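Carboxynorspermidine decarboxylase (Campylobacter jejuni subsp. jejuni 81116, PDB 3N29) probably catalyses the pyridoxal-5'-phosphate-dependent decarboxylation of carboxynorspermidine to norspermidine, a step in polyamine synthesis. Local coordinates at residues 287-290 with 294-297. Numbering follows the deposited sequence.
Sequences DIIE and QIAI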
loop_
_atom_site.group_PDB
_atom_site.type_symbol
_atom_site.label_atom_id
_atom_site.label_comp_id
_atom_site.label_asym_id
_atom_site.label_seq_id
_atom_site.Cartn_x
_atom_site.Cartn_y
_atom_site.Cartn_z
ATOM N N ASP A 287 4.842 18.543 14.800
ATOM C CA ASP A 287 5.040 18.569 16.251
ATOM C C ASP A 287 6.347 17.900 16.605
ATOM O O ASP A 287 6.827 17.111 15.855
ATOM C CB ASP A 287 3.885 17.870 16.960
ATOM C CG ASP A 287 3.701 18.305 18.461
ATOM O OD1 ASP A 287 4.256 19.320 18.891
ATOM O OD2 ASP A 287 3.003 17.588 19.151
ATOM N N ILE A 288 6.907 18.256 17.742
ATOM C CA ILE A 288 8.079 17.625 18.274
ATOM C C ILE A 288 7.808 17.245 19.741
ATOM O O ILE A 288 7.421 18.049 20.525
ATOM C CB ILE A 288 9.291 18.524 18.176
ATOM C CG1 ILE A 288 9.603 18.872 16.731
ATOM C CG2 ILE A 288 10.457 17.875 18.762
ATOM C CD1 ILE A 288 10.768 19.667 16.602
ATOM N N ILE A 289 8.021 16.005 20.064
ATOM C CA ILE A 289 7.770 15.540 21.393
ATOM C C ILE A 289 8.948 14.765 21.897
ATOM O O ILE A 289 9.885 14.553 21.215
ATOM C CB ILE A 289 6.504 14.739 21.510
ATOM C CG1 ILE A 289 6.679 13.402 20.854
ATOM C CG2 ILE A 289 5.357 15.469 20.910
ATOM C CD1 ILE A 289 5.629 12.508 21.068
ATOM N N GLU A 290 8.897 14.421 23.151
ATOM C CA GLU A 290 9.947 13.685 23.771
ATOM C C GLU A 290 9.472 12.407 24.462
ATOM O O GLU A 290 8.545 12.421 25.189
ATOM C CB GLU A 290 10.620 14.577 24.789
ATOM C CG GLU A 290 11.858 14.017 25.230
ATOM C CD GLU A 290 12.427 14.727 26.368
ATOM O OE1 GLU A 290 12.586 15.929 26.294
ATOM O OE2 GLU A 290 12.751 14.077 27.335
ATOM N N GLN A 294 14.169 12.650 21.181
ATOM C CA GLN A 294 13.378 13.665 20.558
ATOM C C GLN A 294 12.724 13.012 19.347
ATOM O O GLN A 294 13.331 12.265 18.638
ATOM C CB GLN A 294 14.217 14.830 20.118
ATOM C CG GLN A 294 14.936 15.532 21.225
ATOM C CD GLN A 294 14.025 16.298 22.042
ATOM O OE1 GLN A 294 13.482 17.264 21.613
ATOM N NE2 GLN A 294 13.829 15.864 23.231
ATOM N N ILE A 295 11.452 13.288 19.191
ATOM C CA ILE A 295 10.657 12.737 18.129
ATOM C C ILE A 295 9.945 13.827 17.349
ATOM O O ILE A 295 9.213 14.570 17.909
ATOM C CB ILE A 295 9.601 11.793 18.707
ATOM C CG1 ILE A 295 10.265 10.727 19.556
ATOM C CG2 ILE A 295 8.798 11.160 17.619
ATOM C CD1 ILE A 295 9.363 9.993 20.398
ATOM N N ALA A 296 10.141 13.855 16.045
ATOM C CA ALA A 296 9.476 14.784 15.178
ATOM C C ALA A 296 8.359 14.046 14.478
ATOM O O ALA A 296 8.565 13.032 13.886
ATOM C CB ALA A 296 10.417 15.317 14.189
ATOM N N ILE A 297 7.170 14.579 14.577
ATOM C CA ILE A 297 6.009 14.002 13.919
ATOM C C ILE A 297 5.746 14.840 12.662
ATOM O O ILE A 297 5.504 16.041 12.763
ATOM C CB ILE A 297 4.840 14.056 14.815
ATOM C CG1 ILE A 297 5.172 13.286 16.119
ATOM C CG2 ILE A 297 3.603 13.477 14.116
ATOM C CD1 ILE A 297 3.989 13.164 17.174
#
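Asp287 and Ile297, and likewise Ile289 and Ile295, form hydrogen-bonded antiparallel pairs, each exchanging two backbone bonds. All four are nearly straight; three are 2.9 Å long, such as Ile289 N to Ile295 O, while Asp287 N to Ile297 O, at the far end from the turn, stretches to 3.3 Å. Between the pairs, the CA of Ile288 lies 3.3 Å from Ile295 O in a CA-H...O contact, so this carbonyl receives both an N-H and a C-H.

Apolar contacts occupy both faces. On one, the side chain of Ile289 crosses that of Ile295 at an angle, CG1 of Ile289 lying 4.0 Å from CB of Ile295, while CD1 of Ile289 lies 4.3 Å from CD1 of Ile297. On the other, CG1 of Ile288 lies 4.4 Å from CB of Ala296, and Leu364 touches both residues.

The polar side-chain contact is near the turn: Gln294 bends at chi2 (-72°), bringing NE2 over the extended chain of Glu290 and 3.3 Å from OE1. The bond is long and bent at the hydrogen (131°), hence weak; the amide and carboxylate planes stand 60° apart. Asp287 OD2 is hydrogen-bonded to Ser140 OG of the second subunit; Ser140, Tyr178 and Asn139 of that subunit pack on Ile289, Ile295 and Ile297 respectively.

Strand 340-345 continues the sheet beyond Gln294 and Ala296. The arrangement is a beta hairpin with a three-residue connection, at the dimer-facing side of the beta domain that accompanies the beta/alpha-barrel in this decarboxylase fold.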